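Local coordinates for quinonprotein alcohol dehydrogenase-like protein (Bacteroides thetaiotaomicron VPI-5482, PDB 4R5O) that is of unknown function but binds calcium ions and joins an immunoglobulin-like beta-sandwich domain to a seven-bladed beta-propeller, at residues A[36-41]-A[50-55]; A[7-12]-A[41-46]; A[287-292]-A[338-343]. All coordinates share one frame; numbering follows the deposited sequence.

Contact 1 of 3, residues A[36-41]-A[50-55]; sequences LEITPE and YSWLVN. With CA (calcium ion), chain J; ACT (acetate ion), chain H.
Next to Ile38, which packs on Trp52, Glu37 forms the shortest polar bond of the site: its OE2 binds a calcium ion at 2.2 Å, on the side of strand 35-38 turned away from segment 50-55. The contact between the segments is apolar and centres on the Trp52 indole. With CG anti to the carbonyl carbon (chi1 -65°), this side chain extends from its own strand towards the other, and the rim of its six-membered ring does the touching. Pro40 CD lies in the plane of the indole, 3.6 Å from Trp52 CZ2, while Pro40 CG touches the same rim from somewhat off the plane. Ile38 comes in obliquely, CG2 lying 3.8 Å from Trp52 CH2, also near the ring plane. Farther along, Pro40 CB reaches the edge of the other aromatic ring, 4.4 Å from Tyr50 CE2. Were Trp52 replaced by an alanine, Ile38 and Pro40 would probably face a gap, and Glu62 O would probably lose the donor that the indole NE1 now gives it. At the far end of segment 50-55, Asn55 ND2 makes a weak hydrogen bond to an acetate ion, probably from the crystallisation liquor. The CA atoms of Ile38 and Trp52 stand 10.3 Å apart, a spacing suited to the two layers of the immunoglobulin-like sandwich. Strand 35-38 pairs with 65-68 in one layer, whose Phe65 meets the Trp52 ring, while strand 49-54 lies between 74-83 and 57-60 in the other.

Contact 2 of 3, residues A[7-12]-A[41-46]; sequences LHLGNL and ELLNPE
Leu9 and Leu12 are the two side chains through which segment 7-12 meets segment 41-46, and a tight turn sets them on the same flank. The turn opens at His8, whose O accepts a weak bond from Asn11 N and whose ring has Asn11 CG over one face, offset toward the rim. Leu9 comes next and makes most of the contact. Its branch point lies against that of Leu43, CG to CG 3.8 Å, the two side chains sliding past each other in opposite directions. Leu9 CD1 passes on to the backbone, 3.6 Å from Leu43 O, a van der Waals touch, and Leu9 CD2 reaches obliquely across to Asn44 CB at 4.0 Å. Residues 9-10 form a short 3-10 segment, continued by a weak bond of 3.3 Å from Leu12 N to Leu9 O. This is a turn in the N-terminal loop, ahead of strand 28-31, laid on the connection that carries the chain from strand 35-38 to strand 49-54, that is, from one layer of the immunoglobulin-like sandwich to the other. Leu12 closes the segment, its side chain at about a right angle to that of Leu43, methyl against methyl, with Leu12 CD1 3.5 Å from Leu43 CD2. With CG anti to the backbone N (chi1 -174°), Leu43 extends from the loop towards segment 7-12, and its CD2 lies near both Leu9 CG and Leu12 CD1. Next to Leu43, the amide of Asn44 is bonded to other partners, OD1 accepting from Asn17 N and ND2 donating to Tyr15 O. These bonds tie the 41-46 loop to the chain following Leu12, and Leu12 O itself accepts from Asn17 ND2.

Contact 3 of 3, residues A[287-292]-A[338-343]; sequences NVYTLE and NIIYLV
Tyr289 and Leu291 face Ile340 and Leu342 across two strands that run in the same general direction without sharing a hydrogen bond, the CA atoms of Tyr289 and Ile340 lying 8.9 Å apart and those of Leu291 and Leu342 9.8 Å. The main meeting is a CH-pi contact. Ile340 CD1 sits over one face of the Tyr289 ring, 3.9 Å from its centroid and 25° off the ring normal. The methyl is displaced toward the root of the ring, so its nearest atom is Tyr289 CG at 3.5 Å, with CB little farther away. In Ile340, CG1 is anti to the carbonyl carbon (chi1 -54°) and the chain is extended beyond it (chi2 173°), which carries CD1 towards Tyr289. At the other end of the ring, the phenol is held by a hydrogen bond between Tyr289 OH and Asp285 OD2. The two strands belong to different sheets, 288-294 standing second among 281-314 and 339-343 second among 332-353, so these residues form the apolar filling between successive blades of the seven-bladed propeller. Two residues on, the packing repeats with leucines. Leu291 CD2 and Leu342 CD1 approach obliquely to 3.9 Å, and Leu342 also rests on Phe316 and on Tyr350 and Tyr352 of its own blade. The alternation of the strand turns Tyr341 and Val343 the other way, onto strand 371-379, the first strand of the next sheet, which puts strand 339-343 between two neighbours. Tyr289 further touches Leu354, and its side chain is about 10 Å from that of Asp356, which with Asp358 binds a calcium ion.

Contacts 1 and 2 belong to the N-terminal part of the chain and contact 3 to the propeller, on the opposite side of the chain's centre. The first two share Glu41, and their segments alternate along the sequence. Their centres are about 19 Å apart, yet they touch where Tyr50 OH packs 3.3 Å from Leu42 CD1, so the packing of the sandwich continues, through Tyr50 and Leu42, to the loop on which the N-terminal segment lies. Contact 3 is separate: its nearest atoms are about 38 Å from contact 1 and about 57 Å from contact 2. Calcium appears near both regions, at Glu37 in contact 1 and at Asp356 and Asp358 beyond contact 3.

Contact 1 of 3, residues A[36-41]-A[50-55]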
loop_
_atom_site.group_PDB
_atom_site.type_symbol
_atom_site.label_atom_id
_atom_site.label_comp_id
_atom_site.label_asym_id
_atom_site.label_seq_id
_atom_site.Cartn_x
_atom_site.Cartn_y
_atom_site.Cartn_z
ATOM N N LEU A 36 -9.864 24.404 -10.309
ATOM C CA LEU A 36 -10.940 25.005 -9.518
ATOM C C LEU A 36 -10.695 26.491 -9.425
ATOM O O LEU A 36 -9.668 26.901 -8.870
ATOM C CB LEU A 36 -11.069 24.367 -8.107
ATOM C CG LEU A 36 -12.089 24.990 -7.148
ATOM C CD1 LEU A 36 -13.512 24.807 -7.630
ATOM C CD2 LEU A 36 -11.991 24.384 -5.801
ATOM N N GLU A 37 -11.605 27.295 -10.000
ATOM C CA GLU A 37 -11.513 28.749 -9.906
ATOM C C GLU A 37 -12.743 29.324 -9.234
ATOM O O GLU A 37 -13.861 29.035 -9.638
ATOM C CB GLU A 37 -11.313 29.438 -11.263
ATOM C CG GLU A 37 -9.932 29.337 -11.886
ATOM C CD GLU A 37 -9.753 30.257 -13.086
ATOM O OE1 GLU A 37 -10.673 31.058 -13.376
ATOM O OE2 GLU A 37 -8.682 30.190 -13.733
ATOM N N ILE A 38 -12.545 30.127 -8.199
ATOM C CA ILE A 38 -13.638 30.811 -7.492
ATOM C C ILE A 38 -13.286 32.273 -7.451
ATOM O O ILE A 38 -12.231 32.610 -6.919
ATOM C CB ILE A 38 -13.932 30.242 -6.073
ATOM C CG1 ILE A 38 -14.134 28.702 -6.086
ATOM C CG2 ILE A 38 -15.119 30.986 -5.422
ATOM C CD1 ILE A 38 -13.876 28.024 -4.771
ATOM N N THR A 39 -14.137 33.138 -8.002
ATOM C CA THR A 39 -13.837 34.558 -7.985
ATOM C C THR A 39 -15.000 35.261 -7.292
ATOM O O THR A 39 -15.937 35.682 -7.978
ATOM C CB THR A 39 -13.549 35.100 -9.406
ATOM O OG1 THR A 39 -12.549 34.296 -10.050
ATOM C CG2 THR A 39 -13.130 36.564 -9.396
ATOM N N PRO A 40 -14.970 35.389 -5.942
ATOM C CA PRO A 40 -16.071 36.075 -5.251
ATOM C C PRO A 40 -16.173 37.517 -5.705
ATOM O O PRO A 40 -15.147 38.183 -5.851
ATOM C CB PRO A 40 -15.691 35.972 -3.770
ATOM C CG PRO A 40 -14.728 34.840 -3.702
ATOM C CD PRO A 40 -13.952 34.925 -4.983
ATOM N N GLU A 41 -17.392 37.970 -6.009
ATOM C CA GLU A 41 -17.631 39.334 -6.452
ATOM C C GLU A 41 -18.196 40.134 -5.312
ATOM O O GLU A 41 -19.274 39.830 -4.788
ATOM C CB GLU A 41 -18.549 39.402 -7.676
ATOM C CG GLU A 41 -17.859 38.948 -8.952
ATOM C CD GLU A 41 -18.622 39.176 -10.240
ATOM O OE1 GLU A 41 -19.499 40.073 -10.296
ATOM O OE2 GLU A 41 -18.271 38.492 -11.225
ATOM N N TYR A 50 -8.346 39.048 1.284
ATOM C CA TYR A 50 -8.822 37.665 1.234
ATOM C C TYR A 50 -7.848 36.703 1.917
ATOM O O TYR A 50 -6.652 36.987 2.029
ATOM C CB TYR A 50 -9.017 37.243 -0.241
ATOM C CG TYR A 50 -10.066 38.024 -1.016
ATOM C CD1 TYR A 50 -9.840 39.345 -1.399
ATOM C CD2 TYR A 50 -11.213 37.401 -1.496
ATOM C CE1 TYR A 50 -10.786 40.060 -2.136
ATOM C CE2 TYR A 50 -12.154 38.099 -2.259
ATOM C CZ TYR A 50 -11.931 39.425 -2.585
ATOM O OH TYR A 50 -12.854 40.116 -3.342
ATOM N N SER A 51 -8.368 35.544 2.347
ATOM C CA SER A 51 -7.627 34.450 2.965
ATOM C C SER A 51 -8.303 33.150 2.591
ATOM O O SER A 51 -9.439 32.896 2.994
ATOM C CB SER A 51 -7.530 34.627 4.478
ATOM O OG SER A 51 -6.810 33.585 5.122
ATOM N N TRP A 52 -7.635 32.368 1.754
ATOM C CA TRP A 52 -8.141 31.091 1.263
ATOM C C TRP A 52 -7.477 29.973 2.015
ATOM O O TRP A 52 -6.258 29.812 1.915
ATOM C CB TRP A 52 -7.901 30.960 -0.253
ATOM C CG TRP A 52 -8.657 31.963 -1.077
ATOM C CD1 TRP A 52 -8.247 33.214 -1.425
ATOM C CD2 TRP A 52 -9.965 31.794 -1.645
ATOM N NE1 TRP A 52 -9.206 33.827 -2.206
ATOM C CE2 TRP A 52 -10.277 32.985 -2.343
ATOM C CE3 TRP A 52 -10.895 30.739 -1.657
ATOM C CZ2 TRP A 52 -11.466 33.139 -3.070
ATOM C CZ3 TRP A 52 -12.092 30.912 -2.340
ATOM C CH2 TRP A 52 -12.364 32.094 -3.049
ATOM N N LEU A 53 -8.274 29.224 2.799
ATOM C CA LEU A 53 -7.768 28.129 3.607
ATOM C C LEU A 53 -8.145 26.808 2.989
ATOM O O LEU A 53 -9.334 26.518 2.830
ATOM C CB LEU A 53 -8.282 28.195 5.065
ATOM C CG LEU A 53 -8.181 29.542 5.802
ATOM C CD1 LEU A 53 -8.698 29.412 7.201
ATOM C CD2 LEU A 53 -6.768 30.077 5.855
ATOM N N VAL A 54 -7.123 26.018 2.627
ATOM C CA VAL A 54 -7.254 24.654 2.099
ATOM C C VAL A 54 -6.924 23.730 3.254
ATOM O O VAL A 54 -5.830 23.813 3.813
ATOM C CB VAL A 54 -6.387 24.408 0.842
ATOM C CG1 VAL A 54 -6.523 22.962 0.376
ATOM C CG2 VAL A 54 -6.756 25.383 -0.276
ATOM N N ASN A 55 -7.910 22.957 3.697
ATOM C CA ASN A 55 -7.818 22.081 4.875
ATOM C C ASN A 55 -7.256 22.871 6.100
ATOM O O ASN A 55 -6.389 22.375 6.823
ATOM C CB ASN A 55 -6.982 20.846 4.586
ATOM C CG ASN A 55 -7.630 19.927 3.596
ATOM O OD1 ASN A 55 -8.833 19.650 3.668
ATOM N ND2 ASN A 55 -6.835 19.386 2.683
HETATM CA CA CA J . -6.846 30.937 -14.590
HETATM C C ACT H . -4.157 18.632 0.417
HETATM O O ACT H . -4.387 18.560 1.644
HETATM O OXT ACT H . -5.023 18.880 -0.488
HETATM C CH3 ACT H . -2.688 18.418 -0.010
#

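Contact 2 of 3, residues A[7-12]-A[41-46]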
loop_
_atom_site.group_PDB
_atom_site.type_symbol
_atom_site.label_atom_id
_atom_site.label_comp_id
_atom_site.label_asym_id
_atom_site.label_seq_id
_atom_site.Cartn_x
_atom_site.Cartn_y
_atom_site.Cartn_z
ATOM N N LEU A 7 -33.479 46.739 -2.327
ATOM C CA LEU A 7 -32.073 46.563 -1.960
ATOM C C LEU A 7 -31.115 47.336 -2.884
ATOM O O LEU A 7 -31.297 47.361 -4.101
ATOM C CB LEU A 7 -31.712 45.074 -1.989
ATOM N N HIS A 8 -30.127 48.014 -2.267
ATOM C CA HIS A 8 -29.022 48.735 -2.909
ATOM C C HIS A 8 -27.859 48.820 -1.859
ATOM O O HIS A 8 -28.048 48.388 -0.715
ATOM C CB HIS A 8 -29.429 50.102 -3.500
ATOM C CG HIS A 8 -29.826 51.133 -2.499
ATOM N ND1 HIS A 8 -28.908 52.033 -1.996
ATOM C CD2 HIS A 8 -31.043 51.408 -1.980
ATOM C CE1 HIS A 8 -29.586 52.809 -1.169
ATOM N NE2 HIS A 8 -30.875 52.470 -1.125
ATOM N N LEU A 9 -26.648 49.274 -2.279
ATOM C CA LEU A 9 -25.409 49.300 -1.481
ATOM C C LEU A 9 -25.546 50.131 -0.194
ATOM O O LEU A 9 -24.969 49.754 0.832
ATOM C CB LEU A 9 -24.264 49.873 -2.329
ATOM C CG LEU A 9 -22.921 49.136 -2.300
ATOM C CD1 LEU A 9 -22.080 49.510 -3.496
ATOM C CD2 LEU A 9 -22.165 49.324 -0.986
ATOM N N GLY A 10 -26.313 51.226 -0.268
ATOM C CA GLY A 10 -26.540 52.154 0.834
ATOM C C GLY A 10 -27.323 51.633 2.023
ATOM O O GLY A 10 -27.557 52.390 2.965
ATOM N N ASN A 11 -27.730 50.354 2.014
ATOM C CA ASN A 11 -28.496 49.773 3.117
ATOM C C ASN A 11 -28.010 48.338 3.433
ATOM O O ASN A 11 -28.652 47.647 4.239
ATOM C CB ASN A 11 -30.015 49.783 2.779
ATOM C CG ASN A 11 -30.454 49.146 1.459
ATOM O OD1 ASN A 11 -30.052 48.032 1.085
ATOM N ND2 ASN A 11 -31.409 49.785 0.791
ATOM N N LEU A 12 -26.852 47.919 2.862
ATOM C CA LEU A 12 -26.354 46.551 3.022
ATOM C C LEU A 12 -25.044 46.406 3.850
ATOM O O LEU A 12 -24.163 45.634 3.443
ATOM C CB LEU A 12 -26.080 45.948 1.633
ATOM C CG LEU A 12 -27.273 45.438 0.848
ATOM C CD1 LEU A 12 -26.889 45.130 -0.567
ATOM C CD2 LEU A 12 -27.865 44.195 1.483
ATOM N N GLU A 41 -17.392 37.970 -6.009
ATOM C CA GLU A 41 -17.631 39.334 -6.452
ATOM C C GLU A 41 -18.196 40.134 -5.312
ATOM O O GLU A 41 -19.274 39.830 -4.788
ATOM C CB GLU A 41 -18.549 39.402 -7.676
ATOM C CG GLU A 41 -17.859 38.948 -8.952
ATOM C CD GLU A 41 -18.622 39.176 -10.240
ATOM O OE1 GLU A 41 -19.499 40.073 -10.296
ATOM O OE2 GLU A 41 -18.271 38.492 -11.225
ATOM N N LEU A 42 -17.440 41.145 -4.907
ATOM C CA LEU A 42 -17.819 42.036 -3.829
ATOM C C LEU A 42 -18.549 43.251 -4.373
ATOM O O LEU A 42 -18.084 43.918 -5.306
ATOM C CB LEU A 42 -16.585 42.466 -3.032
ATOM C CG LEU A 42 -16.136 41.604 -1.868
ATOM C CD1 LEU A 42 -15.985 40.146 -2.232
ATOM C CD2 LEU A 42 -14.851 42.096 -1.344
ATOM N N LEU A 43 -19.711 43.525 -3.794
ATOM C CA LEU A 43 -20.523 44.683 -4.124
ATOM C C LEU A 43 -19.748 45.971 -3.736
ATOM O O LEU A 43 -19.761 46.955 -4.474
ATOM C CB LEU A 43 -21.855 44.542 -3.375
ATOM C CG LEU A 43 -22.940 45.569 -3.668
ATOM C CD1 LEU A 43 -23.518 45.386 -5.084
ATOM C CD2 LEU A 43 -24.062 45.475 -2.649
ATOM N N ASN A 44 -19.021 45.905 -2.598
ATOM C CA ASN A 44 -18.135 46.911 -1.994
ATOM C C ASN A 44 -16.688 46.319 -1.888
ATOM O O ASN A 44 -16.265 45.866 -0.811
ATOM C CB ASN A 44 -18.698 47.335 -0.620
ATOM C CG ASN A 44 -18.946 46.191 0.361
ATOM O OD1 ASN A 44 -19.042 45.010 -0.019
ATOM N ND2 ASN A 44 -19.074 46.520 1.646
ATOM N N PRO A 45 -15.926 46.277 -3.009
ATOM C CA PRO A 45 -14.614 45.593 -2.972
ATOM C C PRO A 45 -13.456 46.411 -2.390
ATOM O O PRO A 45 -12.414 45.833 -2.080
ATOM C CB PRO A 45 -14.322 45.322 -4.453
ATOM C CG PRO A 45 -15.062 46.369 -5.190
ATOM C CD PRO A 45 -16.284 46.695 -4.384
ATOM N N GLU A 46 -13.616 47.729 -2.281
ATOM C CA GLU A 46 -12.582 48.669 -1.836
ATOM C C GLU A 46 -12.066 48.331 -0.425
ATOM O O GLU A 46 -12.840 48.254 0.536
ATOM C CB GLU A 46 -13.080 50.132 -1.874
ATOM C CG GLU A 46 -14.476 50.399 -1.315
ATOM C CD GLU A 46 -15.675 50.028 -2.176
ATOM O OE1 GLU A 46 -15.492 49.770 -3.390
ATOM O OE2 GLU A 46 -16.810 50.059 -1.645
#

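Contact 3 of 3, residues A[287-292]-A[338-343]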
loop_
_atom_site.group_PDB
_atom_site.type_symbol
_atom_site.label_atom_id
_atom_site.label_comp_id
_atom_site.label_asym_id
_atom_site.label_seq_id
_atom_site.Cartn_x
_atom_site.Cartn_y
_atom_site.Cartn_z
ATOM N N ASN A 287 -4.152 -25.144 -3.432
ATOM C CA ASN A 287 -3.058 -25.494 -2.531
ATOM C C ASN A 287 -2.137 -24.295 -2.298
ATOM O O ASN A 287 -2.169 -23.323 -3.055
ATOM C CB ASN A 287 -2.256 -26.690 -3.067
ATOM C CG ASN A 287 -3.008 -27.995 -2.993
ATOM O OD1 ASN A 287 -2.998 -28.791 -3.929
ATOM N ND2 ASN A 287 -3.771 -28.203 -1.939
ATOM N N VAL A 288 -1.358 -24.354 -1.197
ATOM C CA VAL A 288 -0.419 -23.301 -0.825
ATOM C C VAL A 288 0.947 -23.769 -1.214
ATOM O O VAL A 288 1.298 -24.921 -0.978
ATOM C CB VAL A 288 -0.527 -22.912 0.668
ATOM C CG1 VAL A 288 0.696 -22.137 1.156
ATOM C CG2 VAL A 288 -1.804 -22.109 0.888
ATOM N N TYR A 289 1.714 -22.863 -1.827
ATOM C CA TYR A 289 3.065 -23.110 -2.283
ATOM C C TYR A 289 4.048 -22.181 -1.649
ATOM O O TYR A 289 3.780 -20.997 -1.497
ATOM C CB TYR A 289 3.152 -22.952 -3.813
ATOM C CG TYR A 289 2.468 -24.040 -4.597
ATOM C CD1 TYR A 289 1.084 -24.059 -4.739
ATOM C CD2 TYR A 289 3.209 -24.976 -5.311
ATOM C CE1 TYR A 289 0.447 -25.050 -5.486
ATOM C CE2 TYR A 289 2.586 -25.965 -6.076
ATOM C CZ TYR A 289 1.204 -25.995 -6.161
ATOM O OH TYR A 289 0.601 -26.938 -6.945
ATOM N N THR A 290 5.218 -22.701 -1.337
ATOM C CA THR A 290 6.347 -21.922 -0.855
ATOM C C THR A 290 7.592 -22.569 -1.459
ATOM O O THR A 290 7.468 -23.457 -2.286
ATOM C CB THR A 290 6.354 -21.810 0.678
ATOM O OG1 THR A 290 7.302 -20.800 1.067
ATOM C CG2 THR A 290 6.625 -23.151 1.399
ATOM N N LEU A 291 8.771 -22.100 -1.078
ATOM C CA LEU A 291 10.052 -22.652 -1.517
ATOM C C LEU A 291 10.835 -23.214 -0.345
ATOM O O LEU A 291 10.719 -22.745 0.798
ATOM C CB LEU A 291 10.921 -21.600 -2.243
ATOM C CG LEU A 291 10.388 -20.905 -3.479
ATOM C CD1 LEU A 291 11.419 -19.974 -3.991
ATOM C CD2 LEU A 291 9.995 -21.878 -4.576
ATOM N N GLU A 292 11.654 -24.205 -0.654
ATOM C CA GLU A 292 12.563 -24.849 0.277
ATOM C C GLU A 292 13.957 -24.620 -0.243
ATOM O O GLU A 292 14.179 -24.664 -1.460
ATOM C CB GLU A 292 12.217 -26.339 0.427
ATOM C CG GLU A 292 13.119 -27.082 1.400
ATOM C CD GLU A 292 12.762 -28.527 1.611
ATOM O OE1 GLU A 292 12.508 -29.225 0.606
ATOM O OE2 GLU A 292 12.801 -28.980 2.776
ATOM N N ASN A 338 -3.127 -22.091 -13.895
ATOM C CA ASN A 338 -2.307 -22.980 -13.056
ATOM C C ASN A 338 -0.835 -22.585 -13.185
ATOM O O ASN A 338 0.012 -23.343 -13.693
ATOM C CB ASN A 338 -2.547 -24.432 -13.477
ATOM C CG ASN A 338 -3.997 -24.830 -13.390
ATOM O OD1 ASN A 338 -4.677 -24.619 -12.364
ATOM N ND2 ASN A 338 -4.481 -25.454 -14.457
ATOM N N ILE A 339 -0.549 -21.365 -12.713
ATOM C CA ILE A 339 0.730 -20.689 -12.831
ATOM C C ILE A 339 1.178 -20.029 -11.513
ATOM O O ILE A 339 0.373 -19.493 -10.742
ATOM C CB ILE A 339 0.550 -19.603 -13.945
ATOM C CG1 ILE A 339 0.539 -20.241 -15.337
ATOM C CG2 ILE A 339 1.598 -18.492 -13.900
ATOM C CD1 ILE A 339 0.170 -19.276 -16.438
ATOM N N ILE A 340 2.501 -20.039 -11.314
ATOM C CA ILE A 340 3.214 -19.305 -10.277
ATOM C C ILE A 340 4.415 -18.635 -10.949
ATOM O O ILE A 340 5.182 -19.292 -11.658
ATOM C CB ILE A 340 3.628 -20.122 -9.028
ATOM C CG1 ILE A 340 2.416 -20.836 -8.400
ATOM C CG2 ILE A 340 4.367 -19.213 -8.013
ATOM C CD1 ILE A 340 2.720 -21.764 -7.306
ATOM N N TYR A 341 4.537 -17.329 -10.767
ATOM C CA TYR A 341 5.697 -16.579 -11.208
ATOM C C TYR A 341 6.691 -16.504 -10.046
ATOM O O TYR A 341 6.272 -16.225 -8.922
ATOM C CB TYR A 341 5.311 -15.187 -11.716
ATOM C CG TYR A 341 4.447 -15.192 -12.950
ATOM C CD1 TYR A 341 5.011 -15.268 -14.221
ATOM C CD2 TYR A 341 3.067 -15.056 -12.857
ATOM C CE1 TYR A 341 4.216 -15.263 -15.367
ATOM C CE2 TYR A 341 2.266 -15.031 -13.999
ATOM C CZ TYR A 341 2.846 -15.147 -15.251
ATOM O OH TYR A 341 2.077 -15.095 -16.382
ATOM N N LEU A 342 7.978 -16.782 -10.289
ATOM C CA LEU A 342 8.998 -16.708 -9.243
ATOM C C LEU A 342 10.290 -16.155 -9.856
ATOM O O LEU A 342 10.487 -16.255 -11.064
ATOM C CB LEU A 342 9.237 -18.053 -8.504
ATOM C CG LEU A 342 9.734 -19.324 -9.214
ATOM C CD1 LEU A 342 10.024 -20.389 -8.195
ATOM C CD2 LEU A 342 8.718 -19.899 -10.193
ATOM N N VAL A 343 11.113 -15.480 -9.023
ATOM C CA VAL A 343 12.341 -14.769 -9.411
ATOM C C VAL A 343 13.599 -15.524 -8.999
ATOM O O VAL A 343 13.752 -15.883 -7.833
ATOM C CB VAL A 343 12.389 -13.359 -8.780
ATOM C CG1 VAL A 343 13.507 -12.522 -9.402
ATOM C CG2 VAL A 343 11.057 -12.639 -8.914
#